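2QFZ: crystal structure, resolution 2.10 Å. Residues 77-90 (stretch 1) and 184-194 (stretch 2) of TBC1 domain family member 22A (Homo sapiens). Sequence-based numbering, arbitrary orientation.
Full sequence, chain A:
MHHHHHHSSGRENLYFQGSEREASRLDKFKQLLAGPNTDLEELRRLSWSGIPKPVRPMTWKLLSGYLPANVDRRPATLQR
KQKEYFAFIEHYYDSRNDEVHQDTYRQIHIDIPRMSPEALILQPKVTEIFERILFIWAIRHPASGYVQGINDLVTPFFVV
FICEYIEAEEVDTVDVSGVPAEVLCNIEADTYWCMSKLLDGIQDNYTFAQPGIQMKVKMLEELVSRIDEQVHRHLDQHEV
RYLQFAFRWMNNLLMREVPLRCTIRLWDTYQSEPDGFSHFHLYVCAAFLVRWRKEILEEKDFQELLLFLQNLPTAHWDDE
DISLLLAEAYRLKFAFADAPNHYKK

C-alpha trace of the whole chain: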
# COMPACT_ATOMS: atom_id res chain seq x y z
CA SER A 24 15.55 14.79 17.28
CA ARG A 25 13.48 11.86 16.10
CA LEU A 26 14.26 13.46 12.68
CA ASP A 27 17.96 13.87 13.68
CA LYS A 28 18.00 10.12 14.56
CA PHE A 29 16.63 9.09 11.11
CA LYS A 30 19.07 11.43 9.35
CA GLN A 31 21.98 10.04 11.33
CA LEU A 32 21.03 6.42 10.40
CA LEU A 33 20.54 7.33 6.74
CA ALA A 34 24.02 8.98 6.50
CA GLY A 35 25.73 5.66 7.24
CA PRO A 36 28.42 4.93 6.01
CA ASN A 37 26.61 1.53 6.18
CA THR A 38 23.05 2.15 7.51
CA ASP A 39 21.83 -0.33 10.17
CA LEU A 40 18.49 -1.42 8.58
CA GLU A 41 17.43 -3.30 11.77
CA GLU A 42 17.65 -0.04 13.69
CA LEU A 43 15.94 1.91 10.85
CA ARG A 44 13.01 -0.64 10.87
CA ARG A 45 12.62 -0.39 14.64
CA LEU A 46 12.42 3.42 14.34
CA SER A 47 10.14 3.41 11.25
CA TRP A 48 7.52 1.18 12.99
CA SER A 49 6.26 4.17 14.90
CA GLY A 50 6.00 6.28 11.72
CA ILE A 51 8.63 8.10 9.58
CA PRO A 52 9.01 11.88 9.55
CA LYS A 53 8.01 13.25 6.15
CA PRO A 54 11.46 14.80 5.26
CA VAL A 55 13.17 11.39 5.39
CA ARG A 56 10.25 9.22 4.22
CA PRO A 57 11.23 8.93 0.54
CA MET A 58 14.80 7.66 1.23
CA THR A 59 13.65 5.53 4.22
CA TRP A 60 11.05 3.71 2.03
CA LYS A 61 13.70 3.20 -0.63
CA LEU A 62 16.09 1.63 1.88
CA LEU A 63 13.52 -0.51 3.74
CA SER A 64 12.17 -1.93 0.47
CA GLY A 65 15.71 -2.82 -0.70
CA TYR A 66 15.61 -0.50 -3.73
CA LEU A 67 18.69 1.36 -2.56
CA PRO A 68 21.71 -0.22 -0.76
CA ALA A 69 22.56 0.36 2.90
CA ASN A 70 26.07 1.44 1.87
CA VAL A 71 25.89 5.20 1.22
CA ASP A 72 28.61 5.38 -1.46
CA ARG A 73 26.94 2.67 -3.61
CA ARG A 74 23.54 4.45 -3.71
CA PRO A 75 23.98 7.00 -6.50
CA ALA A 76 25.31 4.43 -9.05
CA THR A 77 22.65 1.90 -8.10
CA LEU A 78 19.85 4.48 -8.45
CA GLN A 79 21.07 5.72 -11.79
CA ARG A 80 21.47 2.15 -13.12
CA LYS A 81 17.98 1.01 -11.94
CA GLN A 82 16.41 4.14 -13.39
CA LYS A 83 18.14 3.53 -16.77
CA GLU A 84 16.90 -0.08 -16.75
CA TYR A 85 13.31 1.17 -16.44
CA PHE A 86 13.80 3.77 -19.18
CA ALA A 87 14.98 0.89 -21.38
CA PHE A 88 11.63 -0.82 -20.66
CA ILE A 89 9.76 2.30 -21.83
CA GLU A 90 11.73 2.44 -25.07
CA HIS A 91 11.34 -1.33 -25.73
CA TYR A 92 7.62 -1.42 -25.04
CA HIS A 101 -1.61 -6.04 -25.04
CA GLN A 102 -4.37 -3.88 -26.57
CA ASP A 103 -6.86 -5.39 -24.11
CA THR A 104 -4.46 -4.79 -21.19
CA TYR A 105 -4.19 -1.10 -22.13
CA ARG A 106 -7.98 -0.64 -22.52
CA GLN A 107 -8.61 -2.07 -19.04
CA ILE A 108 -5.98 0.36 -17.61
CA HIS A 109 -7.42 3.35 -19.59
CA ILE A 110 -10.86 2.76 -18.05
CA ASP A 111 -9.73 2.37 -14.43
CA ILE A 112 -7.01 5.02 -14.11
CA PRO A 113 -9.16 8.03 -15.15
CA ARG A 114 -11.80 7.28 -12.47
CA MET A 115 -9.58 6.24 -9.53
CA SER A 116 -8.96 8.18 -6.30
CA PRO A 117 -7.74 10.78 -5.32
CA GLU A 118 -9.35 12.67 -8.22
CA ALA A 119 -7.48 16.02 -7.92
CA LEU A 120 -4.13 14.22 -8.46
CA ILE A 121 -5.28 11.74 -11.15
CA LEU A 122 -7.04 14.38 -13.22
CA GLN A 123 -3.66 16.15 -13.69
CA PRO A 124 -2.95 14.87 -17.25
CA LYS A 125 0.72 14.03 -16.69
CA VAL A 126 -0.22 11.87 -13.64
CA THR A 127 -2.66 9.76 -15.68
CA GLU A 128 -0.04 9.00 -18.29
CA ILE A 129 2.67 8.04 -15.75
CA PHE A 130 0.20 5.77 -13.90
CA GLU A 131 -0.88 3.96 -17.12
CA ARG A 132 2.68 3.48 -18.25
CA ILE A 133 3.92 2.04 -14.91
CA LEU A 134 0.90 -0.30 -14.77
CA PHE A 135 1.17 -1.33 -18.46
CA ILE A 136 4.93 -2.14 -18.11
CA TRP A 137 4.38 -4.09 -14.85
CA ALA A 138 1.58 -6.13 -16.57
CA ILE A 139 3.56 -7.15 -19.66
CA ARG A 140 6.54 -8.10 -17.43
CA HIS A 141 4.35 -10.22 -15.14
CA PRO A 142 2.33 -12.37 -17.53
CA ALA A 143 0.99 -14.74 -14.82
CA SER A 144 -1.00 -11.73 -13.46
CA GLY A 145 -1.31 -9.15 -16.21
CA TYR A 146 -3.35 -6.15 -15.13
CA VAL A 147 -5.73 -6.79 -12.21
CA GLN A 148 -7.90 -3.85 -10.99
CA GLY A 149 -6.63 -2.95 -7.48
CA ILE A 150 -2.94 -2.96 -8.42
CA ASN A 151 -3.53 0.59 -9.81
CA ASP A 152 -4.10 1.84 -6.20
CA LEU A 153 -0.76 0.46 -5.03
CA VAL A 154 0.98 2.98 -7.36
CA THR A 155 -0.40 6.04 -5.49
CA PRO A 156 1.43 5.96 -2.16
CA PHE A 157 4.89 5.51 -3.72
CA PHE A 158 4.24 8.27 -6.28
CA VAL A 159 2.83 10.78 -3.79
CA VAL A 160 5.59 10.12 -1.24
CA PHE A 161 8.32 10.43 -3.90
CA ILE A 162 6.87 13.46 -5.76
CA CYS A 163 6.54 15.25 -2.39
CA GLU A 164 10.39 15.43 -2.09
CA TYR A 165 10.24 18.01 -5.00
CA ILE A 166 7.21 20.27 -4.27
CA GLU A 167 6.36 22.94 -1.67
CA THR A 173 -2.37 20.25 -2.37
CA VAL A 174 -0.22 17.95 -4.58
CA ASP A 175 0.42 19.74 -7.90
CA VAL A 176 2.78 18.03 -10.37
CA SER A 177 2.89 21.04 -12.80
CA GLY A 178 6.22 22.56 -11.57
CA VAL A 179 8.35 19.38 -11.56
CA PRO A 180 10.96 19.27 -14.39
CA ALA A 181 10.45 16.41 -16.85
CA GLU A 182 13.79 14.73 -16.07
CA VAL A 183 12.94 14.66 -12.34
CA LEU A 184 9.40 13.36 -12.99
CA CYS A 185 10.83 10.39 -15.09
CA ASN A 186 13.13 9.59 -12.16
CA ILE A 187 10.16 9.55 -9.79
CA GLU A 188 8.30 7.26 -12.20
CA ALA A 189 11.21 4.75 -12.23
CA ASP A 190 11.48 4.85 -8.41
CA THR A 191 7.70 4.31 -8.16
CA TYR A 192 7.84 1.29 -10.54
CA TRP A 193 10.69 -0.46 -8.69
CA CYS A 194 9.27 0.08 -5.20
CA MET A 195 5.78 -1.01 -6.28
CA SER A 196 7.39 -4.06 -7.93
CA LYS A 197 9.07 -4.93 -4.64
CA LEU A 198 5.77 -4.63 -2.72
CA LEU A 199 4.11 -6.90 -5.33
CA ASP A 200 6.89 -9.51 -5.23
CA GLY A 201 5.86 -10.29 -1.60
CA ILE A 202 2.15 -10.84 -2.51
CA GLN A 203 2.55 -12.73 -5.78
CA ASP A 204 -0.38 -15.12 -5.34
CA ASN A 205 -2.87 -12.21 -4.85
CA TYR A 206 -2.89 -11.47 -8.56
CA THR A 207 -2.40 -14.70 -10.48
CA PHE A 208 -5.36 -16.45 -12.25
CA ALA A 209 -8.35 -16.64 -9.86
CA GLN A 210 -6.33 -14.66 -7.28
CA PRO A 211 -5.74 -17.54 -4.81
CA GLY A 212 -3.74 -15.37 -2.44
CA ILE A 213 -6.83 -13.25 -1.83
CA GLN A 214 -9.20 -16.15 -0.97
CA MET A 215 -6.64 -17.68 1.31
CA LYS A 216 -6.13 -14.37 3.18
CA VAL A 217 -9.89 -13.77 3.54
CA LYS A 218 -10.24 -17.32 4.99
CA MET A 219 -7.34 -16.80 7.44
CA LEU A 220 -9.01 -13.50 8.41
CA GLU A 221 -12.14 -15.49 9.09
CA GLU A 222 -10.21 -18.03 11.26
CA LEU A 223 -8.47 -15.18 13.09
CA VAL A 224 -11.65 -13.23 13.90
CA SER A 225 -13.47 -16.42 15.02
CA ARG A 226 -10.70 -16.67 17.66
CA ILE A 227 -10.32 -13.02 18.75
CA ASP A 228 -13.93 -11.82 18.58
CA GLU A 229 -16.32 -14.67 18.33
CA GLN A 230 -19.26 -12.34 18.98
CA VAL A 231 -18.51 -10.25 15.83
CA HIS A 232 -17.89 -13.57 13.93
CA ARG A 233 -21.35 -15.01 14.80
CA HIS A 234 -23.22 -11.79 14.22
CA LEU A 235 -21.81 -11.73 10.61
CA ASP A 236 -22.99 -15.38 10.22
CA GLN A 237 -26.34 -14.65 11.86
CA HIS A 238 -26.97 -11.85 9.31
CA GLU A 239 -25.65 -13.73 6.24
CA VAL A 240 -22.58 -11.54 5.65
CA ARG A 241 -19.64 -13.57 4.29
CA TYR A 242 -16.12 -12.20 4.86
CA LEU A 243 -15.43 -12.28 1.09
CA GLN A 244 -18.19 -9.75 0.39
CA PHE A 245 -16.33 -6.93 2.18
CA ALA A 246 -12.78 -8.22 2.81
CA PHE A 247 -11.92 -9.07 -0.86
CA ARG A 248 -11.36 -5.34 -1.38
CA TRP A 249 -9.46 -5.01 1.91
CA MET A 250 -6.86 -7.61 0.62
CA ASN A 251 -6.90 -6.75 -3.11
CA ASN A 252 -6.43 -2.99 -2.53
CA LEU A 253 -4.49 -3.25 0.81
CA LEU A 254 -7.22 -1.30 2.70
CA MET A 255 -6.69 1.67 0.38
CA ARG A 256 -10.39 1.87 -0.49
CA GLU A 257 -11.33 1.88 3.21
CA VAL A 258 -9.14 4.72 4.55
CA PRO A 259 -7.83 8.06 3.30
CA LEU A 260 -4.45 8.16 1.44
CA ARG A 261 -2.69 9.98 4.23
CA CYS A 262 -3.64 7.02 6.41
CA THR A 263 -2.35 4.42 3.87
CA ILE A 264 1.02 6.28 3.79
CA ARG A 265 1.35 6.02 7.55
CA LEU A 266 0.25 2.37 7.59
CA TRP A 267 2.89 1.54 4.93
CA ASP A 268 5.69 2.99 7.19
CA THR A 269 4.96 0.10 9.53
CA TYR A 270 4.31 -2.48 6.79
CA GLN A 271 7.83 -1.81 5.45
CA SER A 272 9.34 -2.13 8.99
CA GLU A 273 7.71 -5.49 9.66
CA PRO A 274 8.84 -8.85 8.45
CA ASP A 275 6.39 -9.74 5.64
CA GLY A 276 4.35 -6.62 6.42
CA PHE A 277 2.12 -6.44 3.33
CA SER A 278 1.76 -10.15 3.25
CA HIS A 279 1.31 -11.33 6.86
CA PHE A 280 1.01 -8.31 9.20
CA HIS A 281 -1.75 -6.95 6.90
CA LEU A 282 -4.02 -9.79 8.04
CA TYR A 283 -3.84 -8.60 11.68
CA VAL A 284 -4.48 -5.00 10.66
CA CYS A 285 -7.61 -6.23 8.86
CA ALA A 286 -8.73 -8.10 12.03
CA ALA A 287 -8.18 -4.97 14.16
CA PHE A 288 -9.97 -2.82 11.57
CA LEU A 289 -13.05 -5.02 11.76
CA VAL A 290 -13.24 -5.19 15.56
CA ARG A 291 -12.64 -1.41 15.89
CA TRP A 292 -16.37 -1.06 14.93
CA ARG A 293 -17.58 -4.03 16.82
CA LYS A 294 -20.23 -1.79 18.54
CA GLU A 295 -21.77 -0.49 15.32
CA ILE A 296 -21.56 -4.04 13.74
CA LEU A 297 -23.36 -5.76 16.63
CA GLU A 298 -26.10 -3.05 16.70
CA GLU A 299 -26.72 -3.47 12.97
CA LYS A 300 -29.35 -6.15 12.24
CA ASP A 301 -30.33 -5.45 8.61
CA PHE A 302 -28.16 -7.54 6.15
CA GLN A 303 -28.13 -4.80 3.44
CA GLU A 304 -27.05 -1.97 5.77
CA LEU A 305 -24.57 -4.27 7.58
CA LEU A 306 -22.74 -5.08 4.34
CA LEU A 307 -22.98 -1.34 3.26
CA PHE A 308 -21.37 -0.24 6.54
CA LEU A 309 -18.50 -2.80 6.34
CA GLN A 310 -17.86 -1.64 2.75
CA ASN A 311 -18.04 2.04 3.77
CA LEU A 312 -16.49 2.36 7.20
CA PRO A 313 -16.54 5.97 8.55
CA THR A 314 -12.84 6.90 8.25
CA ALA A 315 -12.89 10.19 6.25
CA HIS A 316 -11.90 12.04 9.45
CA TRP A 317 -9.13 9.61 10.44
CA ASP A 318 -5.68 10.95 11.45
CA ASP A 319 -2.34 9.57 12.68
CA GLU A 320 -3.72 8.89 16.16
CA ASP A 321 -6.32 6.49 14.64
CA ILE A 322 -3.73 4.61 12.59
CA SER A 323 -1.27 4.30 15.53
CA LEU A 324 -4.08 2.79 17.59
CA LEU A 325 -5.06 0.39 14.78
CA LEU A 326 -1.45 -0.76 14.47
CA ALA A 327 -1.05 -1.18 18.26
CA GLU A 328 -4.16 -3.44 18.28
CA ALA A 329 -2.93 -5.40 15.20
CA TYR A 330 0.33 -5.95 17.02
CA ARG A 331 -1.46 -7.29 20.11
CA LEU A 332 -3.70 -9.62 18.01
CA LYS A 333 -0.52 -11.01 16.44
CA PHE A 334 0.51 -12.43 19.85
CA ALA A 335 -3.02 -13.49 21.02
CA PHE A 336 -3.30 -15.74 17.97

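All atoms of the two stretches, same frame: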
# COMPACT_ATOMS: atom_id res chain seq x y z
N THR A 77 23.76 2.82 -8.08
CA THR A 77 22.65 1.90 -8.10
C THR A 77 21.33 2.56 -8.57
O THR A 77 20.58 2.00 -9.38
CB THR A 77 22.42 1.26 -6.71
OG1 THR A 77 23.60 0.59 -6.28
CG2 THR A 77 21.29 0.25 -6.79
N LEU A 78 21.04 3.73 -8.04
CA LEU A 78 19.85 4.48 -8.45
C LEU A 78 19.89 4.82 -9.92
O LEU A 78 18.93 4.60 -10.65
CB LEU A 78 19.76 5.78 -7.60
CG LEU A 78 18.44 6.57 -7.62
CD1 LEU A 78 17.31 5.69 -7.24
CD2 LEU A 78 18.54 7.78 -6.68
N GLN A 79 20.98 5.43 -10.38
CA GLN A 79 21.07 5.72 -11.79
C GLN A 79 20.94 4.46 -12.65
O GLN A 79 20.27 4.47 -13.66
CB GLN A 79 22.37 6.46 -12.13
CG GLN A 79 22.30 7.07 -13.53
CD GLN A 79 23.66 7.45 -14.14
OE1 GLN A 79 24.61 6.65 -14.14
NE2 GLN A 79 23.72 8.66 -14.72
N ARG A 80 21.57 3.36 -12.27
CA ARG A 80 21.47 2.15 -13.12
C ARG A 80 20.06 1.55 -13.13
O ARG A 80 19.57 1.16 -14.19
CB ARG A 80 22.55 1.13 -12.75
CG ARG A 80 23.93 1.75 -13.03
CD ARG A 80 25.00 0.81 -13.15
NE ARG A 80 25.90 0.72 -12.00
CZ ARG A 80 27.24 0.86 -12.04
NH1 ARG A 80 27.94 0.69 -10.95
NH2 ARG A 80 27.86 1.20 -13.14
N LYS A 81 19.38 1.52 -11.98
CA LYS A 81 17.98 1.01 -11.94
C LYS A 81 17.03 1.92 -12.70
O LYS A 81 16.14 1.45 -13.39
CB LYS A 81 17.52 0.77 -10.52
CG LYS A 81 18.21 -0.38 -9.83
CD LYS A 81 17.60 -0.68 -8.49
CE LYS A 81 18.30 -1.82 -7.77
NZ LYS A 81 17.68 -2.13 -6.43
N GLN A 82 17.23 3.23 -12.62
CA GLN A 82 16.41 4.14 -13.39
C GLN A 82 16.62 3.92 -14.91
O GLN A 82 15.66 3.82 -15.65
CB GLN A 82 16.70 5.60 -13.01
CG GLN A 82 16.03 6.04 -11.69
CD GLN A 82 16.69 7.24 -11.09
OE1 GLN A 82 17.73 7.72 -11.58
NE2 GLN A 82 16.11 7.75 -10.01
N LYS A 83 17.88 3.82 -15.36
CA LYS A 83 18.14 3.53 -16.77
C LYS A 83 17.52 2.23 -17.22
O LYS A 83 17.05 2.13 -18.33
CB LYS A 83 19.66 3.48 -17.03
CG LYS A 83 20.30 4.85 -16.96
CD LYS A 83 21.75 4.82 -17.37
CE LYS A 83 22.35 6.19 -17.22
NZ LYS A 83 21.55 7.23 -17.95
N GLU A 84 17.50 1.22 -16.36
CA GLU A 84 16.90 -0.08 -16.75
C GLU A 84 15.40 0.08 -17.05
O GLU A 84 14.87 -0.51 -17.99
CB GLU A 84 17.15 -1.13 -15.65
CG GLU A 84 16.51 -2.47 -15.90
N TYR A 85 14.71 0.92 -16.25
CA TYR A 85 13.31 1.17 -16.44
C TYR A 85 13.09 1.96 -17.72
O TYR A 85 12.19 1.68 -18.48
CB TYR A 85 12.72 1.94 -15.24
CG TYR A 85 11.25 2.30 -15.45
CD1 TYR A 85 10.26 1.34 -15.37
CD2 TYR A 85 10.87 3.60 -15.74
CE1 TYR A 85 8.92 1.66 -15.59
CE2 TYR A 85 9.51 3.94 -15.93
CZ TYR A 85 8.55 2.95 -15.86
OH TYR A 85 7.19 3.25 -16.05
N PHE A 86 13.90 2.99 -17.95
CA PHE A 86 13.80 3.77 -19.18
C PHE A 86 14.00 2.92 -20.44
O PHE A 86 13.38 3.18 -21.47
CB PHE A 86 14.82 4.88 -19.17
CG PHE A 86 14.71 5.80 -18.00
CD1 PHE A 86 13.49 6.01 -17.35
CD2 PHE A 86 15.82 6.52 -17.58
CE1 PHE A 86 13.40 6.92 -16.26
CE2 PHE A 86 15.73 7.43 -16.52
CZ PHE A 86 14.50 7.61 -15.86
N ALA A 87 14.89 1.93 -20.34
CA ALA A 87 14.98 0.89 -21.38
C ALA A 87 13.69 0.10 -21.56
O ALA A 87 13.39 -0.31 -22.67
CB ALA A 87 16.17 -0.08 -21.08
N PHE A 88 12.93 -0.16 -20.49
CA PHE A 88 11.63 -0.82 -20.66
C PHE A 88 10.71 0.08 -21.47
O PHE A 88 10.04 -0.40 -22.34
CB PHE A 88 10.92 -1.19 -19.34
CG PHE A 88 11.66 -2.13 -18.46
CD1 PHE A 88 12.71 -2.91 -18.94
CD2 PHE A 88 11.29 -2.24 -17.12
CE1 PHE A 88 13.38 -3.77 -18.08
CE2 PHE A 88 11.93 -3.08 -16.26
CZ PHE A 88 12.98 -3.87 -16.72
N ILE A 89 10.66 1.37 -21.15
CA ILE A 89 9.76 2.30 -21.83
C ILE A 89 10.03 2.33 -23.34
O ILE A 89 9.10 2.27 -24.17
CB ILE A 89 9.89 3.75 -21.28
CG1 ILE A 89 9.50 3.85 -19.80
CG2 ILE A 89 9.01 4.70 -22.10
CD1 ILE A 89 9.56 5.26 -19.30
N GLU A 90 11.30 2.44 -23.69
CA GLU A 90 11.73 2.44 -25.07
C GLU A 90 11.32 1.14 -25.76
O GLU A 90 10.79 1.19 -26.86
CB GLU A 90 13.26 2.64 -25.15
CG GLU A 90 13.72 3.44 -26.36
CD GLU A 90 12.98 4.78 -26.47
OE1 GLU A 90 12.88 5.50 -25.44
OE2 GLU A 90 12.49 5.10 -27.59
N LEU A 184 10.64 14.18 -12.89
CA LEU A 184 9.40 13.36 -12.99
C LEU A 184 9.61 11.91 -13.58
O LEU A 184 8.99 10.96 -13.07
CB LEU A 184 8.38 14.12 -13.82
CG LEU A 184 6.91 14.17 -13.43
CD1 LEU A 184 6.73 14.63 -11.99
CD2 LEU A 184 6.19 15.09 -14.42
N CYS A 185 10.44 11.74 -14.62
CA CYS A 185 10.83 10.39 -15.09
C CYS A 185 11.55 9.57 -14.03
O CYS A 185 11.37 8.34 -13.98
CB CYS A 185 11.75 10.43 -16.31
SG CYS A 185 11.02 11.20 -17.69
N ASN A 186 12.40 10.24 -13.25
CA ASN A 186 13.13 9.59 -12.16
C ASN A 186 12.19 9.08 -11.06
O ASN A 186 12.34 7.96 -10.58
CB ASN A 186 14.17 10.50 -11.56
CG ASN A 186 15.44 10.61 -12.42
OD1 ASN A 186 15.58 9.95 -13.47
ND2 ASN A 186 16.36 11.42 -11.97
N ILE A 187 11.23 9.92 -10.70
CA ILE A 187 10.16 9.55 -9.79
C ILE A 187 9.36 8.36 -10.28
O ILE A 187 9.06 7.48 -9.50
CB ILE A 187 9.20 10.73 -9.52
CG1 ILE A 187 9.91 11.81 -8.70
CG2 ILE A 187 7.94 10.25 -8.77
CD1 ILE A 187 9.15 13.15 -8.64
N GLU A 188 9.04 8.33 -11.58
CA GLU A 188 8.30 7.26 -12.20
C GLU A 188 9.04 5.93 -12.10
O GLU A 188 8.41 4.89 -11.75
CB GLU A 188 7.90 7.59 -13.66
CG GLU A 188 7.29 6.41 -14.42
CD GLU A 188 6.94 6.68 -15.88
OE1 GLU A 188 6.86 7.83 -16.26
OE2 GLU A 188 6.69 5.72 -16.64
N ALA A 189 10.36 5.95 -12.37
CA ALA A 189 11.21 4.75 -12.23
C ALA A 189 11.23 4.25 -10.78
O ALA A 189 11.07 3.07 -10.54
CB ALA A 189 12.68 5.02 -12.69
N ASP A 190 11.46 5.16 -9.85
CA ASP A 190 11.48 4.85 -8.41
C ASP A 190 10.14 4.21 -7.98
O ASP A 190 10.10 3.18 -7.30
CB ASP A 190 11.74 6.15 -7.60
CG ASP A 190 13.17 6.74 -7.84
OD1 ASP A 190 14.01 6.15 -8.63
OD2 ASP A 190 13.48 7.79 -7.19
N THR A 191 9.06 4.80 -8.46
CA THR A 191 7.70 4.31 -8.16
C THR A 191 7.49 2.90 -8.70
O THR A 191 6.98 1.99 -7.97
CB THR A 191 6.66 5.28 -8.68
OG1 THR A 191 6.85 6.53 -8.05
CG2 THR A 191 5.21 4.79 -8.40
N TYR A 192 7.93 2.66 -9.94
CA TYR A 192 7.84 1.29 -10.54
C TYR A 192 8.62 0.27 -9.71
O TYR A 192 8.10 -0.81 -9.43
CB TYR A 192 8.30 1.28 -12.02
CG TYR A 192 8.34 -0.10 -12.66
CD1 TYR A 192 7.23 -0.63 -13.34
CD2 TYR A 192 9.48 -0.89 -12.59
CE1 TYR A 192 7.27 -1.87 -13.90
CE2 TYR A 192 9.51 -2.15 -13.15
CZ TYR A 192 8.40 -2.63 -13.80
OH TYR A 192 8.46 -3.89 -14.36
N TRP A 193 9.88 0.56 -9.37
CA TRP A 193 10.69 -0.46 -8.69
C TRP A 193 10.20 -0.77 -7.29
O TRP A 193 10.21 -1.91 -6.87
CB TRP A 193 12.18 -0.08 -8.69
CG TRP A 193 12.83 -0.14 -10.05
CD1 TRP A 193 13.33 0.91 -10.75
CD2 TRP A 193 13.01 -1.31 -10.88
NE1 TRP A 193 13.85 0.48 -11.93
CE2 TRP A 193 13.65 -0.87 -12.05
CE3 TRP A 193 12.70 -2.67 -10.73
CZ2 TRP A 193 13.99 -1.76 -13.10
CZ3 TRP A 193 13.05 -3.56 -11.78
CH2 TRP A 193 13.69 -3.09 -12.94
N CYS A 194 9.76 0.25 -6.57
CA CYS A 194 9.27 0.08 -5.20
C CYS A 194 7.92 -0.62 -5.15
O CYS A 194 7.75 -1.54 -4.36
CB CYS A 194 9.28 1.43 -4.47
SG CYS A 194 10.98 1.94 -4.03

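Two helices cross almost at right angles, at 91°, their axes 9.1 Å apart at closest approach. Small Ala-189 lies near the crossing, its CA 5.4 Å from the CA of Gln-82. The contact buries 664 Å², both sides summed, with Tyr-85 and Trp-193 the most covered residues of their helices.

Along stretch 1, the flexible Leu-78 side chain starts sideways and brings CD1 to 3.6 Å from Asp-190 OD1. Lys-81 contributes its carbonyl: its O accepts a hydrogen bond from Trp-193 NE1 (2.9 Å), giving the indole a polar anchor although that carbonyl also serves the helix. Its ammonium group leads away from the interface. Gln-82 suits a buried site because it is amphipathic: its CG packs against Ala-189 CB (3.6 Å), while its NE2 donates to Asp-190 OD1 (3.0 Å), so the buried amide NH2 has an acceptor in the carboxylate. Glu-84 lends its CG to the indole edge, 3.8 Å from Trp-193 CZ2.

Tyr-85 is the central knob, seated among Glu-188, Ala-189, Tyr-192 and Trp-193. Its CE1 lies over one face of the Tyr-192 ring, 3.5 Å from CG, and its OH reaches far enough to donate to Glu-188 OE2 (2.6 Å). Phe-86 starts sideways, but its long, flat ring reaches in edge-first, with CE1 3.4 Å from Cys-185 O and 3.9 Å from Cys-185 CB. Phe-88 helps form the hole that receives Trp-193, its CE2 3.8 Å from CH2 of that indole. Finally, Ile-89, also sideways, extends CD1 to 3.9 Å from Glu-188 OE2, placing apolar bulk beside the carboxylate that takes the Tyr-85 bond.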